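PDB 5GIV: carboxypeptidase 1 from Deinococcus radiodurans str. R1, which probably acts as a zinc-dependent carboxypeptidase of the M32 family, releasing amino acids one by one from peptide C-termini with broad specificity. Local coordinates for residues R216-Y221 and S263-A268; T233-M238 and T249-E254. All blocks are in the same frame, centred on the assembly; numbering follows the deposited sequence.

Contact 1 (R216-Y221 and S263-A268); sequences RVIRDY and STLHEA. With ZN (zinc ion), chain G.
Apolar packing alone joins the two helical segments; no hydrogen bond or salt bridge crosses between them. Their axes approach to 10.0 Å and run in roughly the same direction, with a crossing angle of -27°. At the centre of the apolar group lies L265, whose CD2 methyl sits 3.6 Å from V217 CG1 and equally near I218 CG2. The side chains of V217 and L265 meet at about a right angle, methyl against methyl. I218 holds CG1 in the crowded position between its backbone N and carbonyl carbon (chi1 70°), while CG2 reaches the partner helix and comes to 3.5 Å from A268 CB. T264 adds its CG2 methyl, anti to its own N, against the CG2 and CD1 methyls of I218, whose side chain it crosses at about a right angle. Y221 runs across L265 too: its OH lies 3.6 Å from L265 CD1, and V217 CG1 of its own helix lies over one face of its ring, offset toward the rim.

The polar atoms of T264, R219 and D220 find their partners away from this packing. T264 OG1 hydrogen-bonds to Q230, and R219 NH1 forms a salt bridge with D220 OD1 (2.7 Å) within helix 207-221.

On the flank turned from this packing, H266 NE2 binds zinc at 2.2 Å, and H266 ND1 is hydrogen-bonded to E303 OE2. E267 OE2 accepts a bond from a zinc-bound water at 2.8 Å. With H270 and E296 completing the protein ligands, this is the HExxH zinc site of a metallopeptidase, E267 being the predicted proton donor/acceptor.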
ATOM      1  N   ARG A 216      -9.175  -4.386  19.981  1.00 21.81           N
ATOM      2  CA  ARG A 216     -10.424  -4.255  20.718  1.00 21.83           C
ATOM      3  C   ARG A 216     -10.418  -3.006  21.595  1.00 21.84           C
ATOM      4  O   ARG A 216     -11.437  -2.317  21.713  1.00 21.81           O
ATOM      5  CB  ARG A 216     -10.670  -5.508  21.556  1.00 21.93           C
ATOM      6  CG  ARG A 216     -10.876  -6.776  20.726  1.00 21.93           C
ATOM      7  CD  ARG A 216     -11.461  -7.900  21.568  1.00 22.01           C
ATOM      8  NE  ARG A 216     -10.557  -8.359  22.619  1.00 22.08           N
ATOM      9  CZ  ARG A 216      -9.695  -9.362  22.471  1.00 22.12           C
ATOM     10  NH1 ARG A 216      -9.608 -10.000  21.312  1.00 22.12           N
ATOM     11  NH2 ARG A 216      -8.914  -9.726  23.476  1.00 22.17           N
ATOM     12  N   VAL A 217      -9.275  -2.684  22.201  1.00 19.47           N
ATOM     13  CA  VAL A 217      -9.196  -1.510  23.066  1.00 19.50           C
ATOM     14  C   VAL A 217      -9.361  -0.229  22.255  1.00 19.40           C
ATOM     15  O   VAL A 217     -10.191   0.623  22.581  1.00 19.38           O
ATOM     16  CB  VAL A 217      -7.879  -1.514  23.860  1.00 19.59           C
ATOM     17  CG1 VAL A 217      -7.715  -0.195  24.613  1.00 19.62           C
ATOM     18  CG2 VAL A 217      -7.838  -2.711  24.820  1.00 19.68           C
ATOM     19  N   ILE A 218      -8.579  -0.064  21.186  1.00 21.22           N
ATOM     20  CA  ILE A 218      -8.676   1.202  20.468  1.00 21.12           C
ATOM     21  C   ILE A 218     -10.001   1.290  19.731  1.00 21.06           C
ATOM     22  O   ILE A 218     -10.524   2.388  19.498  1.00 21.00           O
ATOM     23  CB  ILE A 218      -7.483   1.411  19.513  1.00 21.06           C
ATOM     24  CG1 ILE A 218      -7.557   0.443  18.333  1.00 21.02           C
ATOM     25  CG2 ILE A 218      -6.164   1.327  20.278  1.00 21.14           C
ATOM     26  CD1 ILE A 218      -6.447   0.630  17.324  1.00 20.96           C
ATOM     27  N   ARG A 219     -10.568   0.149  19.347  1.00 28.49           N
ATOM     28  CA  ARG A 219     -11.925   0.158  18.822  1.00 28.43           C
ATOM     29  C   ARG A 219     -12.885   0.775  19.834  1.00 28.46           C
ATOM     30  O   ARG A 219     -13.688   1.645  19.487  1.00 28.40           O
ATOM     31  CB  ARG A 219     -12.348  -1.261  18.448  1.00 28.47           C
ATOM     32  CG  ARG A 219     -13.721  -1.359  17.835  1.00 28.44           C
ATOM     33  CD  ARG A 219     -14.678  -2.085  18.755  1.00 28.54           C
ATOM     34  NE  ARG A 219     -14.524  -3.542  18.700  1.00 28.62           N
ATOM     35  CZ  ARG A 219     -14.245  -4.301  19.753  1.00 28.72           C
ATOM     36  NH1 ARG A 219     -14.091  -3.745  20.942  1.00 28.77           N
ATOM     37  NH2 ARG A 219     -14.138  -5.614  19.619  1.00 28.76           N
ATOM     38  N   ASP A 220     -12.794   0.351  21.105  1.00 20.34           N
ATOM     39  CA  ASP A 220     -13.614   0.965  22.150  1.00 20.38           C
ATOM     40  C   ASP A 220     -13.244   2.427  22.353  1.00 20.36           C
ATOM     41  O   ASP A 220     -14.106   3.247  22.672  1.00 20.37           O
ATOM     42  CB  ASP A 220     -13.478   0.220  23.481  1.00 20.53           C
ATOM     43  CG  ASP A 220     -13.959  -1.213  23.415  1.00 20.55           C
ATOM     44  OD1 ASP A 220     -14.616  -1.582  22.421  1.00 20.47           O
ATOM     45  OD2 ASP A 220     -13.715  -1.954  24.395  1.00 20.65           O
ATOM     46  N   TYR A 221     -11.958   2.767  22.230  1.00 17.46           N
ATOM     47  CA  TYR A 221     -11.563   4.170  22.321  1.00 17.46           C
ATOM     48  C   TYR A 221     -12.360   5.021  21.332  1.00 17.50           C
ATOM     49  O   TYR A 221     -12.770   6.145  21.647  1.00 17.52           O
ATOM     50  CB  TYR A 221     -10.060   4.320  22.054  1.00 17.43           C
ATOM     51  CG  TYR A 221      -9.126   4.116  23.244  1.00 17.40           C
ATOM     52  CD1 TYR A 221      -9.602   3.721  24.486  1.00 17.39           C
ATOM     53  CD2 TYR A 221      -7.757   4.337  23.111  1.00 17.37           C
ATOM     54  CE1 TYR A 221      -8.732   3.544  25.564  1.00 17.40           C
ATOM     55  CE2 TYR A 221      -6.892   4.173  24.164  1.00 17.34           C
ATOM     56  CZ  TYR A 221      -7.377   3.779  25.393  1.00 17.41           C
ATOM     57  OH  TYR A 221      -6.496   3.622  26.444  1.00 17.53           O
ATOM     58  N   SER A 263       2.307   1.034  22.398  1.00 18.00           N
ATOM     59  CA  SER A 263       2.536   1.604  21.072  1.00 17.95           C
ATOM     60  C   SER A 263       1.222   1.772  20.315  1.00 18.01           C
ATOM     61  O   SER A 263       1.001   2.794  19.652  1.00 18.00           O
ATOM     62  CB  SER A 263       3.487   0.726  20.254  1.00 17.88           C
ATOM     63  OG  SER A 263       4.815   0.758  20.741  1.00 17.82           O
ATOM     64  N   THR A 264       0.351   0.762  20.379  1.00 17.32           N
ATOM     65  CA  THR A 264      -0.920   0.832  19.670  1.00 17.34           C
ATOM     66  C   THR A 264      -1.818   1.924  20.251  1.00 17.33           C
ATOM     67  O   THR A 264      -2.377   2.735  19.507  1.00 17.35           O
ATOM     68  CB  THR A 264      -1.604  -0.539  19.694  1.00 17.35           C
ATOM     69  OG1 THR A 264      -0.849  -1.453  18.892  1.00 17.37           O
ATOM     70  CG2 THR A 264      -3.025  -0.460  19.158  1.00 17.37           C
ATOM     71  N   LEU A 265      -1.931   1.993  21.585  1.00 17.31           N
ATOM     72  CA  LEU A 265      -2.750   3.041  22.189  1.00 17.31           C
ATOM     73  C   LEU A 265      -2.201   4.416  21.844  1.00 17.31           C
ATOM     74  O   LEU A 265      -2.955   5.327  21.492  1.00 17.32           O
ATOM     75  CB  LEU A 265      -2.818   2.857  23.708  1.00 17.29           C
ATOM     76  CG  LEU A 265      -3.322   1.520  24.261  1.00 17.29           C
ATOM     77  CD1 LEU A 265      -3.582   1.603  25.760  1.00 17.27           C
ATOM     78  CD2 LEU A 265      -4.579   1.092  23.537  1.00 17.31           C
ATOM     79  N   HIS A 266      -0.878   4.557  21.855  1.00 17.29           N
ATOM     80  CA  HIS A 266      -0.256   5.831  21.519  1.00 17.29           C
ATOM     81  C   HIS A 266      -0.597   6.257  20.095  1.00 17.32           C
ATOM     82  O   HIS A 266      -1.134   7.350  19.873  1.00 17.33           O
ATOM     83  CB  HIS A 266       1.260   5.716  21.710  1.00 17.27           C
ATOM     84  CG  HIS A 266       2.008   6.981  21.419  1.00 17.27           C
ATOM     85  ND1 HIS A 266       2.480   7.808  22.414  1.00 17.25           N
ATOM     86  CD2 HIS A 266       2.370   7.556  20.248  1.00 17.29           C
ATOM     87  CE1 HIS A 266       3.103   8.837  21.867  1.00 17.25           C
ATOM     88  NE2 HIS A 266       3.049   8.709  20.554  1.00 17.28           N
ATOM     89  N   GLU A 267      -0.289   5.405  19.102  1.00 17.33           N
ATOM     90  CA  GLU A 267      -0.554   5.774  17.706  1.00 17.36           C
ATOM     91  C   GLU A 267      -2.047   5.924  17.420  1.00 17.39           C
ATOM     92  O   GLU A 267      -2.439   6.777  16.612  1.00 17.41           O
ATOM     93  CB  GLU A 267       0.057   4.747  16.742  1.00 17.38           C
ATOM     94  CG  GLU A 267       1.580   4.605  16.800  1.00 17.36           C
ATOM     95  CD  GLU A 267       2.312   5.918  16.577  1.00 17.36           C
ATOM     96  OE1 GLU A 267       1.802   6.788  15.838  1.00 17.38           O
ATOM     97  OE2 GLU A 267       3.415   6.069  17.134  1.00 17.34           O
ATOM     98  N   ALA A 268      -2.891   5.113  18.058  1.00 17.38           N
ATOM     99  CA  ALA A 268      -4.329   5.306  17.920  1.00 17.41           C
ATOM    100  C   ALA A 268      -4.734   6.694  18.394  1.00 17.41           C
ATOM    101  O   ALA A 268      -5.610   7.331  17.797  1.00 17.44           O
ATOM    102  CB  ALA A 268      -5.090   4.228  18.694  1.00 17.40           C
TER
HETATM  103 ZN    ZN G 601       3.781  10.261  19.113  1.00 24.45          ZN
HETATM  104  O   HOH W   1       4.434   8.715  17.383  1.00 19.08           O
HETATM  105  O   HOH W   2       5.520   9.800  20.078  1.00 20.36           O
HETATM  106  O   HOH W   3       4.615  11.193  17.016  1.00 18.63           O

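Contact 2 (T233-M238 and T249-E254); sequences THHPFM and TTRVKE
T249 points into the bend of 233-238, its OG1 held in the crowded position between backbone N and carbonyl carbon (chi1 64°). That hydroxyl donates to T233 OG1 at 3.1 Å and accepts from F237 N at 3.0 Å, the latter bond bent to 137°. T233, crossing T249 at about a right angle, donates from OG1 to H235 O (2.8 Å) from well above the carbonyl plane, so the two hydroxyls form a hydrogen-bonded chain. An alanine in place of T233 removes the hydroxyl bonded to T249 OG1 and H235 O, and the methyl against T249 CG2, and so would probably loosen the loop here. The F237 ring lies obliquely across T249: OG1 and CG2 stand over one face, the methyl making a CH-pi contact 4.2 Å from the ring centroid. P236 CD sits over the centre of one face of the R251 guanidinium, 4.1 Å from CZ of R251. Two backbone bonds, T233 N to T250 O (3.1 Å, 162°) and T249 N to F237 O (2.9 Å), tie the ends of the turn. The loop thus bridges strands 230-232 and 238-242 on either side of strand 245-250, with P236 against S263 of helix 257-275 and T233 against T36 of helix 8-36.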
ATOM      1  N   THR A 233       5.332  -2.843  11.824  1.00 30.34           N
ATOM      2  CA  THR A 233       6.533  -2.261  11.241  1.00 30.31           C
ATOM      3  C   THR A 233       7.640  -2.266  12.290  1.00 30.26           C
ATOM      4  O   THR A 233       7.431  -2.646  13.446  1.00 30.25           O
ATOM      5  CB  THR A 233       6.290  -0.847  10.704  1.00 30.31           C
ATOM      6  OG1 THR A 233       5.936   0.028  11.781  1.00 30.31           O
ATOM      7  CG2 THR A 233       5.194  -0.852   9.659  1.00 30.36           C
ATOM      8  N   HIS A 234       8.829  -1.829  11.873  1.00 54.79           N
ATOM      9  CA  HIS A 234       9.940  -1.730  12.808  1.00 54.74           C
ATOM     10  C   HIS A 234       9.674  -0.638  13.837  1.00 54.70           C
ATOM     11  O   HIS A 234       9.977  -0.807  15.023  1.00 54.67           O
ATOM     12  CB  HIS A 234      11.236  -1.453  12.030  1.00 54.74           C
ATOM     13  CG  HIS A 234      12.495  -1.621  12.832  1.00 54.70           C
ATOM     14  ND1 HIS A 234      12.536  -2.294  14.038  1.00 54.70           N
ATOM     15  CD2 HIS A 234      13.769  -1.233  12.578  1.00 54.67           C
ATOM     16  CE1 HIS A 234      13.775  -2.299  14.497  1.00 54.65           C
ATOM     17  NE2 HIS A 234      14.544  -1.661  13.631  1.00 54.62           N
ATOM     18  N   HIS A 235       9.095   0.482  13.402  1.00 48.72           N
ATOM     19  CA  HIS A 235       8.809   1.620  14.272  1.00 48.73           C
ATOM     20  C   HIS A 235       7.343   2.022  14.178  1.00 48.75           C
ATOM     21  O   HIS A 235       6.859   2.338  13.072  1.00 48.76           O
ATOM     22  CB  HIS A 235       9.721   2.797  13.929  1.00 48.71           C
ATOM     23  CG  HIS A 235      11.173   2.476  14.072  1.00 48.68           C
ATOM     24  ND1 HIS A 235      11.786   2.349  15.302  1.00 48.66           N
ATOM     25  CD2 HIS A 235      12.127   2.219  13.146  1.00 48.66           C
ATOM     26  CE1 HIS A 235      13.061   2.050  15.126  1.00 48.62           C
ATOM     27  NE2 HIS A 235      13.293   1.961  13.828  1.00 48.62           N
ATOM     28  N   PRO A 236       6.596   1.990  15.279  1.00 19.95           N
ATOM     29  CA  PRO A 236       5.198   2.438  15.242  1.00 20.00           C
ATOM     30  C   PRO A 236       5.088   3.884  14.775  1.00 19.98           C
ATOM     31  O   PRO A 236       5.902   4.734  15.137  1.00 19.93           O
ATOM     32  CB  PRO A 236       4.745   2.297  16.701  1.00 20.02           C
ATOM     33  CG  PRO A 236       5.654   1.294  17.289  1.00 19.99           C
ATOM     34  CD  PRO A 236       6.979   1.482  16.607  1.00 19.93           C
ATOM     35  N   PHE A 237       4.057   4.163  13.979  1.00 20.95           N
ATOM     36  CA  PHE A 237       3.791   5.526  13.532  1.00 20.87           C
ATOM     37  C   PHE A 237       2.338   5.632  13.094  1.00 20.82           C
ATOM     38  O   PHE A 237       1.618   4.636  13.007  1.00 20.86           O
ATOM     39  CB  PHE A 237       4.741   5.945  12.405  1.00 20.83           C
ATOM     40  CG  PHE A 237       4.601   5.127  11.154  1.00 20.84           C
ATOM     41  CD1 PHE A 237       5.346   3.974  10.977  1.00 20.89           C
ATOM     42  CD2 PHE A 237       3.732   5.522  10.141  1.00 20.79           C
ATOM     43  CE1 PHE A 237       5.229   3.220   9.815  1.00 20.91           C
ATOM     44  CE2 PHE A 237       3.603   4.767   8.985  1.00 20.80           C
ATOM     45  CZ  PHE A 237       4.354   3.612   8.825  1.00 20.86           C
ATOM     46  N   MET A 238       1.914   6.862  12.831  1.00 23.72           N
ATOM     47  CA  MET A 238       0.597   7.162  12.291  1.00 23.67           C
ATOM     48  C   MET A 238       0.773   7.950  11.004  1.00 23.62           C
ATOM     49  O   MET A 238       1.663   8.801  10.904  1.00 23.60           O
ATOM     50  CB  MET A 238      -0.250   7.947  13.305  1.00 23.69           C
ATOM     51  CG  MET A 238      -1.661   8.342  12.848  1.00 23.65           C
ATOM     52  SD  MET A 238      -1.749   9.962  12.049  1.00 23.59           S
ATOM     53  CE  MET A 238      -1.469  11.003  13.448  1.00 23.62           C
ATOM     54  N   THR A 249       0.631   1.879  12.856  1.00 19.02           N
ATOM     55  CA  THR A 249       1.452   0.681  12.892  1.00 19.09           C
ATOM     56  C   THR A 249       1.972   0.486  14.305  1.00 19.16           C
ATOM     57  O   THR A 249       2.116   1.444  15.070  1.00 19.15           O
ATOM     58  CB  THR A 249       2.625   0.746  11.894  1.00 19.08           C
ATOM     59  OG1 THR A 249       3.509   1.814  12.253  1.00 19.06           O
ATOM     60  CG2 THR A 249       2.113   0.963  10.469  1.00 19.03           C
ATOM     61  N   THR A 250       2.252  -0.769  14.643  1.00 17.87           N
ATOM     62  CA  THR A 250       2.726  -1.132  15.967  1.00 17.86           C
ATOM     63  C   THR A 250       3.835  -2.166  15.820  1.00 17.81           C
ATOM     64  O   THR A 250       4.142  -2.633  14.716  1.00 17.80           O
ATOM     65  CB  THR A 250       1.578  -1.659  16.845  1.00 17.91           C
ATOM     66  OG1 THR A 250       1.992  -1.696  18.218  1.00 17.91           O
ATOM     67  CG2 THR A 250       1.143  -3.064  16.390  1.00 17.95           C
ATOM     68  N   ARG A 251       4.456  -2.499  16.951  1.00 35.81           N
ATOM     69  CA  ARG A 251       5.554  -3.456  17.001  1.00 35.77           C
ATOM     70  C   ARG A 251       5.332  -4.391  18.176  1.00 35.79           C
ATOM     71  O   ARG A 251       5.032  -3.930  19.280  1.00 35.82           O
ATOM     72  CB  ARG A 251       6.888  -2.724  17.128  1.00 35.71           C
ATOM     73  CG  ARG A 251       8.020  -3.552  17.646  1.00 35.70           C
ATOM     74  CD  ARG A 251       9.122  -2.619  18.123  1.00 35.67           C
ATOM     75  NE  ARG A 251       8.654  -1.730  19.189  1.00 35.73           N
ATOM     76  CZ  ARG A 251       9.178  -0.534  19.447  1.00 35.72           C
ATOM     77  NH1 ARG A 251      10.184  -0.072  18.706  1.00 35.66           N
ATOM     78  NH2 ARG A 251       8.691   0.202  20.441  1.00 35.76           N
ATOM     79  N   VAL A 252       5.462  -5.695  17.944  1.00 20.68           N
ATOM     80  CA  VAL A 252       5.084  -6.701  18.927  1.00 20.72           C
ATOM     81  C   VAL A 252       6.323  -7.427  19.426  1.00 20.67           C
ATOM     82  O   VAL A 252       7.132  -7.907  18.625  1.00 20.64           O
ATOM     83  CB  VAL A 252       4.077  -7.702  18.344  1.00 20.79           C
ATOM     84  CG1 VAL A 252       3.600  -8.664  19.441  1.00 20.85           C
ATOM     85  CG2 VAL A 252       2.917  -6.959  17.719  1.00 20.86           C
ATOM     86  N   LYS A 253       6.454  -7.529  20.746  1.00 25.10           N
ATOM     87  CA  LYS A 253       7.464  -8.355  21.398  1.00 25.06           C
ATOM     88  C   LYS A 253       6.757  -9.411  22.239  1.00 25.12           C
ATOM     89  O   LYS A 253       6.119  -9.086  23.243  1.00 25.16           O
ATOM     90  CB  LYS A 253       8.405  -7.510  22.255  1.00 25.01           C
ATOM     91  CG  LYS A 253       9.371  -6.697  21.426  1.00 24.95           C
ATOM     92  CD  LYS A 253      10.546  -6.198  22.234  1.00 24.91           C
ATOM     93  CE  LYS A 253      10.233  -4.870  22.853  1.00 24.96           C
ATOM     94  NZ  LYS A 253      10.341  -3.820  21.803  1.00 24.95           N
ATOM     95  N   GLU A 254       6.864 -10.677  21.838  1.00 20.47           N
ATOM     96  CA  GLU A 254       6.252 -11.719  22.649  1.00 20.52           C
ATOM     97  C   GLU A 254       6.867 -11.788  24.040  1.00 20.47           C
ATOM     98  O   GLU A 254       6.214 -12.269  24.970  1.00 20.52           O
ATOM     99  CB  GLU A 254       6.364 -13.078  21.956  1.00 20.55           C
ATOM    100  CG  GLU A 254       5.509 -13.186  20.705  1.00 20.62           C
ATOM    101  CD  GLU A 254       5.135 -14.617  20.354  1.00 20.71           C
ATOM    102  OE1 GLU A 254       5.782 -15.560  20.865  1.00 20.70           O
ATOM    103  OE2 GLU A 254       4.158 -14.793  19.591  1.00 20.80           O
TER

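All the residues that touch in contact 1 are buried, whereas contact 2 is partly buried, with H234 and H235 exposed. Their chemistry differs accordingly: contact 1 is helix-to-helix packing of methyls and an aromatic ring, and contact 2 relies on backbone and hydroxyl hydrogen bonds where a loop crosses the end of the central strand of a small sheet. Helix 257-275 supplies one side of contact 1 and packs on contact 2 through S263; it is the next element after strand 245-250. The contacts meet where T264 OG1 lies 2.9 Å from T250 OG1, a probable hydrogen bond. E267 also lies against segment 233-238, its OE1 3.0 Å from M238 N, so this loop borders the HExxH helix.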